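Local coordinates for 35 kDa hemin binding protein (Porphyromonas gingivalis, PDB 5Y1A), which probably binds hemin and joins a thioredoxin domain to beta-sandwich domains, as a cargo of the type IX secretion system, at residues 74-79 / 183-188; 208-213 / 238-243. All blocks are in the same frame, centred on the assembly; numbering follows the deposited sequence. Where two conformers were deposited one is given.

Contact 1 of 2, residues 74-79 / 183-188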
ATOM      1  N   PHE A  74       2.804  12.220   0.087  1.00 11.94           N
ATOM      2  CA  PHE A  74       2.713  10.770  -0.108  1.00 11.45           C
ATOM      3  C   PHE A  74       2.222  10.524  -1.529  1.00 12.49           C
ATOM      4  O   PHE A  74       1.037  10.706  -1.797  1.00 12.83           O
ATOM      5  CB  PHE A  74       1.724  10.140   0.887  1.00 11.24           C
ATOM      6  CG  PHE A  74       2.021  10.452   2.337  1.00 12.86           C
ATOM      7  CD1 PHE A  74       3.340  10.489   2.818  1.00 12.08           C
ATOM      8  CD2 PHE A  74       0.980  10.699   3.229  1.00 12.12           C
ATOM      9  CE1 PHE A  74       3.590  10.801   4.172  1.00 12.89           C
ATOM     10  CE2 PHE A  74       1.224  10.982   4.575  1.00 14.25           C
ATOM     11  CZ  PHE A  74       2.537  11.014   5.044  1.00 12.84           C
ATOM     12  N   GLN A  75       3.126  10.123  -2.425  1.00 12.41           N
ATOM     13  CA  GLN A  75       2.757   9.833  -3.810  1.00 12.95           C
ATOM     14  C   GLN A  75       2.124   8.454  -3.962  1.00 11.91           C
ATOM     15  O   GLN A  75       2.438   7.510  -3.225  1.00 12.33           O
ATOM     16  CB  GLN A  75       3.987   9.852  -4.726  1.00 13.29           C
ATOM     17  CG  GLN A  75       4.821  11.105  -4.737  1.00 14.90           C
ATOM     18  CD  GLN A  75       6.085  10.879  -5.574  1.00 14.48           C
ATOM     19  OE1 GLN A  75       6.010  10.774  -6.793  1.00 15.87           O
ATOM     20  NE2 GLN A  75       7.234  10.781  -4.914  1.00 15.94           N
ATOM     21  N   THR A  76       1.197   8.349  -4.912  1.00 11.23           N
ATOM     22  CA  THR A  76       0.665   7.051  -5.323  1.00 10.97           C
ATOM     23  C   THR A  76       0.516   7.045  -6.844  1.00 10.66           C
ATOM     24  O   THR A  76       0.190   8.081  -7.423  1.00 12.37           O
ATOM     25  CB  THR A  76      -0.700   6.748  -4.695  1.00 10.94           C
ATOM     26  OG1 THR A  76      -1.671   7.668  -5.202  1.00 12.46           O
ATOM     27  CG2 THR A  76      -0.663   6.848  -3.185  1.00 10.84           C
ATOM     28  N   PHE A  77       0.819   5.908  -7.478  1.00  9.27           N
ATOM     29  CA  PHE A  77       0.680   5.754  -8.929  1.00  8.83           C
ATOM     30  C   PHE A  77      -0.367   4.686  -9.163  1.00  8.56           C
ATOM     31  O   PHE A  77      -0.242   3.569  -8.646  1.00  9.02           O
ATOM     32  CB  PHE A  77       2.006   5.366  -9.586  1.00  9.45           C
ATOM     33  CG  PHE A  77       2.999   6.499  -9.625  1.00 10.16           C
ATOM     34  CD1 PHE A  77       3.234   7.197 -10.818  1.00 10.33           C
ATOM     35  CD2 PHE A  77       3.681   6.886  -8.461  1.00  9.70           C
ATOM     36  CE1 PHE A  77       4.123   8.296 -10.857  1.00  8.78           C
ATOM     37  CE2 PHE A  77       4.587   7.961  -8.485  1.00 10.54           C
ATOM     38  CZ  PHE A  77       4.813   8.675  -9.682  1.00 11.52           C
ATOM     39  N   VAL A  78      -1.379   5.032  -9.962  1.00  8.01           N
ATOM     40  CA  VAL A  78      -2.532   4.166 -10.217  1.00  7.61           C
ATOM     41  C   VAL A  78      -2.473   3.793 -11.689  1.00  8.64           C
ATOM     42  O   VAL A  78      -2.513   4.668 -12.560  1.00  8.33           O
ATOM     43  CB  VAL A  78      -3.859   4.913  -9.950  1.00  6.48           C
ATOM     44  CG1 VAL A  78      -5.045   4.017 -10.302  1.00  7.72           C
ATOM     45  CG2 VAL A  78      -3.962   5.376  -8.470  1.00  6.85           C
ATOM     46  N   HIS A  79      -2.341   2.500 -11.960  1.00  9.02           N
ATOM     47  CA  HIS A  79      -2.176   2.017 -13.331  1.00  9.57           C
ATOM     48  C   HIS A  79      -3.502   1.681 -13.990  1.00  9.83           C
ATOM     49  O   HIS A  79      -4.417   1.228 -13.315  1.00 10.19           O
ATOM     50  CB  HIS A  79      -1.281   0.789 -13.322  1.00  9.77           C
ATOM     51  CG  HIS A  79       0.178   1.122 -13.268  1.00 10.00           C
ATOM     52  ND1 HIS A  79       1.007   0.992 -14.357  1.00  9.70           N
ATOM     53  CD2 HIS A  79       0.938   1.640 -12.273  1.00 11.22           C
ATOM     54  CE1 HIS A  79       2.224   1.392 -14.032  1.00 10.27           C
ATOM     55  NE2 HIS A  79       2.209   1.798 -12.777  1.00  8.64           N
ATOM     56  N   TYR A 183      -4.071   2.123   0.924  1.00  8.55           N
ATOM     57  CA  TYR A 183      -3.361   1.465  -0.160  1.00  9.02           C
ATOM     58  C   TYR A 183      -2.126   0.738   0.373  1.00  9.63           C
ATOM     59  O   TYR A 183      -1.456   1.214   1.307  1.00  9.97           O
ATOM     60  CB  TYR A 183      -2.843   2.484  -1.205  1.00  9.24           C
ATOM     61  CG  TYR A 183      -3.868   3.334  -1.911  1.00  8.72           C
ATOM     62  CD1 TYR A 183      -5.182   2.880  -2.127  1.00  7.47           C
ATOM     63  CD2 TYR A 183      -3.499   4.583  -2.437  1.00  8.55           C
ATOM     64  CE1 TYR A 183      -6.109   3.698  -2.836  1.00  8.06           C
ATOM     65  CE2 TYR A 183      -4.397   5.385  -3.125  1.00  8.82           C
ATOM     66  CZ  TYR A 183      -5.704   4.947  -3.319  1.00  9.70           C
ATOM     67  OH  TYR A 183      -6.598   5.759  -4.002  1.00  7.73           O
ATOM     68  N   VAL A 184      -1.838  -0.419  -0.230  1.00  9.60           N
ATOM     69  CA  VAL A 184      -0.495  -0.995  -0.135  1.00  9.16           C
ATOM     70  C   VAL A 184       0.277  -0.543  -1.390  1.00  9.84           C
ATOM     71  O   VAL A 184      -0.163  -0.784  -2.519  1.00  9.29           O
ATOM     72  CB  VAL A 184      -0.510  -2.532  -0.030  1.00  9.11           C
ATOM     73  CG1 VAL A 184       0.949  -3.032   0.207  1.00  8.63           C
ATOM     74  CG2 VAL A 184      -1.427  -2.990   1.148  1.00 10.34           C
ATOM     75  N   LEU A 185       1.417   0.109  -1.163  1.00  9.04           N
ATOM     76  CA  LEU A 185       2.234   0.752  -2.200  1.00  9.17           C
ATOM     77  C   LEU A 185       3.526  -0.027  -2.331  1.00  9.56           C
ATOM     78  O   LEU A 185       4.118  -0.371  -1.329  1.00 10.53           O
ATOM     79  CB  LEU A 185       2.541   2.218  -1.817  1.00  9.79           C
ATOM     80  CG  LEU A 185       1.281   3.072  -1.595  1.00  9.90           C
ATOM     81  CD1 LEU A 185       1.667   4.473  -1.092  1.00 11.62           C
ATOM     82  CD2 LEU A 185       0.480   3.161  -2.893  1.00 10.00           C
ATOM     83  N   LYS A 186       3.941  -0.306  -3.562  0.50  9.83           N
ATOM     84  CA  LYS A 186       5.166  -1.079  -3.831  0.50  9.83           C
ATOM     85  C   LYS A 186       6.211  -0.169  -4.471  0.50  9.95           C
ATOM     86  O   LYS A 186       5.931   0.479  -5.489  0.50 10.05           O
ATOM     87  CB  LYS A 186       4.853  -2.257  -4.753  0.50 10.58           C
ATOM     88  CG  LYS A 186       6.044  -3.196  -5.032  0.50 11.12           C
ATOM     89  CD  LYS A 186       6.441  -3.974  -3.779  0.50 11.52           C
ATOM     90  CE  LYS A 186       7.689  -4.842  -3.988  0.50 13.25           C
ATOM     91  NZ  LYS A 186       8.949  -4.059  -3.926  0.50 14.81           N
ATOM     92  N   ASN A 187       7.400  -0.121  -3.860  1.00  9.69           N
ATOM     93  CA  ASN A 187       8.544   0.666  -4.374  1.00  9.70           C
ATOM     94  C   ASN A 187       9.560  -0.237  -5.023  1.00 10.40           C
ATOM     95  O   ASN A 187       9.502  -1.468  -4.829  1.00 10.40           O
ATOM     96  CB  ASN A 187       9.190   1.469  -3.257  1.00 11.03           C
ATOM     97  CG  ASN A 187       8.197   2.387  -2.575  1.00 12.71           C
ATOM     98  OD1 ASN A 187       7.435   3.101  -3.247  1.00 11.14           O
ATOM     99  ND2 ASN A 187       8.185   2.368  -1.241  1.00 12.62           N
ATOM    100  N   ASN A 188      10.504   0.366  -5.759  1.00  9.58           N
ATOM    101  CA  ASN A 188      11.526  -0.396  -6.496  1.00 10.64           C
ATOM    102  C   ASN A 188      10.959  -1.607  -7.206  1.00 11.22           C
ATOM    103  O   ASN A 188      11.470  -2.747  -7.087  1.00 12.48           O
ATOM    104  CB  ASN A 188      12.659  -0.808  -5.553  1.00 10.86           C
ATOM    105  CG  ASN A 188      13.397   0.372  -4.998  1.00 12.68           C
ATOM    106  OD1 ASN A 188      13.613   1.359  -5.694  1.00 13.46           O
ATOM    107  ND2 ASN A 188      13.793   0.282  -3.726  1.00 15.59           N
TER

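Contact 2 of 2, residues 208-213 / 238-243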
ATOM      1  N   VAL A 208       0.327   1.641  -6.457  1.00  8.45           N
ATOM      2  CA  VAL A 208      -0.775   0.999  -5.752  1.00  8.47           C
ATOM      3  C   VAL A 208      -0.998  -0.433  -6.247  1.00  7.56           C
ATOM      4  O   VAL A 208      -1.252  -0.634  -7.426  1.00  8.31           O
ATOM      5  CB  VAL A 208      -2.086   1.780  -5.928  1.00  7.50           C
ATOM      6  CG1 VAL A 208      -3.202   1.054  -5.177  1.00  9.53           C
ATOM      7  CG2 VAL A 208      -1.917   3.215  -5.409  1.00  9.58           C
ATOM      8  N   LEU A 209      -0.881  -1.415  -5.359  1.00  8.02           N
ATOM      9  CA  LEU A 209      -1.222  -2.799  -5.731  1.00  8.31           C
ATOM     10  C   LEU A 209      -2.413  -3.369  -5.000  1.00  8.24           C
ATOM     11  O   LEU A 209      -2.992  -4.393  -5.465  1.00  8.14           O
ATOM     12  CB  LEU A 209      -0.033  -3.757  -5.530  1.00  8.22           C
ATOM     13  CG  LEU A 209       1.196  -3.368  -6.362  1.00  7.58           C
ATOM     14  CD1 LEU A 209       2.273  -4.455  -6.130  1.00 10.86           C
ATOM     15  CD2 LEU A 209       0.901  -3.179  -7.869  1.00  8.40           C
ATOM     16  N   MET A 210      -2.734  -2.772  -3.848  1.00  7.49           N
ATOM     17  CA  MET A 210      -3.907  -3.179  -3.072  1.00  7.68           C
ATOM     18  C   MET A 210      -4.661  -1.985  -2.513  1.00  8.21           C
ATOM     19  O   MET A 210      -4.059  -0.966  -2.148  1.00  9.10           O
ATOM     20  CB  MET A 210      -3.541  -4.123  -1.898  1.00  6.46           C
ATOM     21  CG  MET A 210      -2.672  -5.330  -2.266  1.00  7.27           C
ATOM     22  SD  MET A 210      -2.232  -6.383  -0.808  1.00  4.11           S
ATOM     23  CE  MET A 210      -3.833  -7.013  -0.347  1.00 15.07           C
ATOM     24  N   ILE A 211      -5.976  -2.139  -2.416  1.00  8.01           N
ATOM     25  CA  ILE A 211      -6.852  -1.179  -1.743  1.00  8.40           C
ATOM     26  C   ILE A 211      -7.572  -1.992  -0.666  1.00  9.29           C
ATOM     27  O   ILE A 211      -8.262  -2.982  -0.970  1.00  8.19           O
ATOM     28  CB  ILE A 211      -7.887  -0.500  -2.720  1.00  8.67           C
ATOM     29  CG1 ILE A 211      -7.165   0.137  -3.943  1.00 10.09           C
ATOM     30  CG2 ILE A 211      -8.727   0.551  -1.961  1.00  9.24           C
ATOM     31  CD1 ILE A 211      -6.974  -0.768  -5.180  1.00  6.99           C
ATOM     32  N   LEU A 212      -7.416  -1.567   0.583  1.00  8.48           N
ATOM     33  CA  LEU A 212      -7.829  -2.392   1.721  1.00  9.77           C
ATOM     34  C   LEU A 212      -9.322  -2.393   2.042  1.00 10.67           C
ATOM     35  O   LEU A 212      -9.796  -3.286   2.765  1.00 11.40           O
ATOM     36  CB  LEU A 212      -7.014  -2.018   2.942  1.00  9.76           C
ATOM     37  CG  LEU A 212      -5.498  -2.218   2.757  1.00 10.61           C
ATOM     38  CD1 LEU A 212      -4.787  -1.985   4.087  1.00 12.16           C
ATOM     39  CD2 LEU A 212      -5.127  -3.614   2.179  1.00 11.61           C
ATOM     40  N   SER A 213     -10.053  -1.409   1.520  0.50 10.28           N
ATOM     41  CA  SER A 213     -11.526  -1.391   1.634  0.50 10.14           C
ATOM     42  C   SER A 213     -12.161  -2.127   0.457  0.50 10.39           C
ATOM     43  O   SER A 213     -11.848  -1.826  -0.696  0.50 10.24           O
ATOM     44  CB  SER A 213     -12.004   0.055   1.659  0.50 10.11           C
ATOM     45  OG  SER A 213     -11.365   0.805   0.636  0.50  8.12           O
ATOM     46  N   ASP A 238      -1.109  -9.508  -1.926  1.00 14.52           N
ATOM     47  CA  ASP A 238      -1.659 -10.051  -3.171  1.00 16.10           C
ATOM     48  C   ASP A 238      -0.553 -10.429  -4.177  1.00 15.65           C
ATOM     49  O   ASP A 238      -0.464  -9.857  -5.264  1.00 15.92           O
ATOM     50  CB  ASP A 238      -2.589  -9.009  -3.808  1.00 16.45           C
ATOM     51  CG  ASP A 238      -4.021  -9.028  -3.253  1.00 21.69           C
ATOM     52  OD1 ASP A 238      -4.370  -9.942  -2.451  1.00 25.20           O
ATOM     53  OD2 ASP A 238      -4.820  -8.130  -3.666  1.00 21.40           O
ATOM     54  N   GLY A 239       0.315 -11.372  -3.830  1.00 15.82           N
ATOM     55  CA  GLY A 239       1.228 -11.914  -4.832  1.00 15.76           C
ATOM     56  C   GLY A 239       2.368 -11.005  -5.235  1.00 16.02           C
ATOM     57  O   GLY A 239       2.796 -10.978  -6.393  1.00 16.75           O
ATOM     58  N   PHE A 240       2.843 -10.224  -4.273  1.00 14.98           N
ATOM     59  CA  PHE A 240       4.066  -9.484  -4.453  1.00 13.79           C
ATOM     60  C   PHE A 240       4.839  -9.548  -3.164  1.00 14.51           C
ATOM     61  O   PHE A 240       4.272  -9.861  -2.092  1.00 14.52           O
ATOM     62  CB  PHE A 240       3.800  -8.017  -4.869  1.00 13.65           C
ATOM     63  CG  PHE A 240       2.867  -7.266  -3.949  1.00 12.55           C
ATOM     64  CD1 PHE A 240       3.353  -6.458  -2.932  1.00 13.90           C
ATOM     65  CD2 PHE A 240       1.485  -7.336  -4.143  1.00 13.21           C
ATOM     66  CE1 PHE A 240       2.468  -5.734  -2.102  1.00 13.82           C
ATOM     67  CE2 PHE A 240       0.607  -6.608  -3.340  1.00 12.43           C
ATOM     68  CZ  PHE A 240       1.088  -5.830  -2.317  1.00 11.06           C
ATOM     69  N   GLU A 241       6.126  -9.238  -3.262  1.00 14.75           N
ATOM     70  CA  GLU A 241       7.019  -9.360  -2.119  1.00 16.75           C
ATOM     71  C   GLU A 241       6.847  -8.204  -1.173  1.00 15.44           C
ATOM     72  O   GLU A 241       6.556  -7.093  -1.609  1.00 14.38           O
ATOM     73  CB  GLU A 241       8.471  -9.428  -2.588  1.00 16.53           C
ATOM     74  CG  GLU A 241       8.782 -10.691  -3.419  1.00 20.47           C
ATOM     75  CD  GLU A 241      10.272 -10.898  -3.647  1.00 23.16           C
ATOM     76  OE1 GLU A 241      10.750 -12.028  -3.360  1.00 29.71           O
ATOM     77  OE2 GLU A 241      10.960  -9.945  -4.100  1.00 30.37           O
ATOM     78  N   ILE A 242       7.079  -8.440   0.121  1.00 13.84           N
ATOM     79  CA  ILE A 242       6.933  -7.371   1.121  1.00 14.34           C
ATOM     80  C   ILE A 242       8.051  -6.306   1.073  1.00 13.53           C
ATOM     81  O   ILE A 242       7.850  -5.170   1.501  1.00 13.39           O
ATOM     82  CB  ILE A 242       6.827  -7.948   2.558  1.00 14.41           C
ATOM     83  CG1 ILE A 242       6.358  -6.869   3.533  1.00 15.08           C
ATOM     84  CG2 ILE A 242       8.168  -8.603   3.008  1.00 14.64           C
ATOM     85  CD1 ILE A 242       5.749  -7.428   4.823  1.00 17.66           C
ATOM     86  N   LYS A 243       9.228  -6.686   0.585  0.50 13.48           N
ATOM     87  CA  LYS A 243      10.354  -5.760   0.539  0.50 13.19           C
ATOM     88  C   LYS A 243       9.935  -4.473  -0.190  0.50 12.73           C
ATOM     89  O   LYS A 243       9.269  -4.524  -1.231  0.50 12.09           O
ATOM     90  CB  LYS A 243      11.549  -6.430  -0.143  0.50 13.18           C
ATOM     91  CG  LYS A 243      12.825  -5.599  -0.251  0.50 14.90           C
ATOM     92  CD  LYS A 243      13.843  -6.368  -1.091  0.50 17.73           C
ATOM     93  CE  LYS A 243      14.834  -5.453  -1.781  0.50 20.54           C
ATOM     94  NZ  LYS A 243      15.543  -6.194  -2.884  0.50 21.29           N
TER
HETATM   95  O   HOH W   1      -5.176  -6.028  -5.247  1.00 11.39           O

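Contact 1 of 2, residues 74-79 / 183-188
Thr76 drives its methyl CG2 into the angle between the side chains of Tyr183 and Leu185. Thr76 CG2 meets the phenol at its edge, in the ring plane, 3.7 Å from Tyr183 CD2, and the two side chains cross at about a right angle. On its other flank the same methyl touches both branches of leucine, with Thr76 CG2 3.9 Å from Leu185 CD2. Leu185 CD1 also reaches back to the main chain of the first strand, 3.8 Å from Gln75 O. The CB atoms of Thr76, Tyr183 and Leu185 all point across the gap, so alternate residues of strand 179-186 receive a single threonine. One torsion divides the labour: with chi1 at 66°, OG1 sits between backbone N and carbonyl carbon, while CG2 lies beside the N and anti to the carbonyl carbon. The hydroxyl is thereby engaged on its own sheet, hydrogen-bonded to Leu40 O of the parallel neighbour 34-44. The local strand axes come within 8.3 Å and run almost perpendicular, at 88°. In the next shell, Leu248 packs on both Thr76 and Leu185, and Val208 touches Thr76, Tyr183 and Leu185, so strands flanking 179-186 complete the apolar core. Beyond the segments Tyr183 meets the ring of Phe250 edge-to-face, and its OH hydrogen-bonds Glu41 OE2, a polar link from this strand to 34-44. Here the sheet of the thioredoxin domain meets a sheet of the adjoining beta-sandwich, by strands that cross instead of pairing. With no hydrogen bond between the two segments themselves, cohesion rests on the fit of a methyl, an isobutyl group and a ring edge, while the buried hydroxyls of Thr76 and Tyr183 find their partners in strand 34-44.

Contact 2 of 2, residues 208-213 / 238-243
Leu209 and Met210 share the ring of Phe240, one over a face and the other at the rim. In the CH-pi contact, Leu209 CD1 lies 3.7 Å from the Phe240 ring centroid and only 16° off its normal. Met210 CG abuts the ring edge in plane, 3.7 Å from Phe240 CE2. The sulfur adds an oblique Met-aromatic contact, with Met210 SD 4.8 Å from the Phe240 ring centroid. A bend at the end of the methionine (chi3 66°) carries Met210 CE to the carboxylate, 3.5 Å from Asp238 CG.

The polar links are few. Asp238 N gives a weak hydrogen bond to Met210 SD, 3.5 Å long with an N-H...S angle of 152°. A water donates to both Leu209 O and Asp238 OD2, at 2.7 Å each, and so ties a strand carbonyl to the loop carboxylate. On the loop side Asp238 O has a further partner in Trp88 NE1, and Trp88 also touches Leu209.

Leu209 and Met210 both stand opposite Val184, a classic beta bulge that lets consecutive side chains address the same loop. The bulge lies on 207-220, an outermost strand of its sheet, and the loop it holds runs from strand 228-235 of one sheet to 245-252 of the other, consistent with a connection in an immunoglobulin-like sandwich.

How the contacts relate
The two contacts share one antiparallel sheet, in which strands 179-186 and 207-220 are neighbours. Contact 1 is the buried one, where the thioredoxin sheet lies across this sheet; contact 2 is partly buried, at the sheet's bulged border, where a loop settles against it. Chemistry follows place: aliphatic and ring-edge packing alone in the first; in the second, edge packing joined by a ring-face contact, sulfur and a bridging water. They also touch directly. Val208 N probably hydrogen-bonds Phe77 O (3.0 Å), and Val208 CG2 packs on Leu185 CD2. Farther out, in the conformer given, Lys186 NZ lies 2.8 Å from Lys243 O, a bond that is doubtful because both lysines have two conformers.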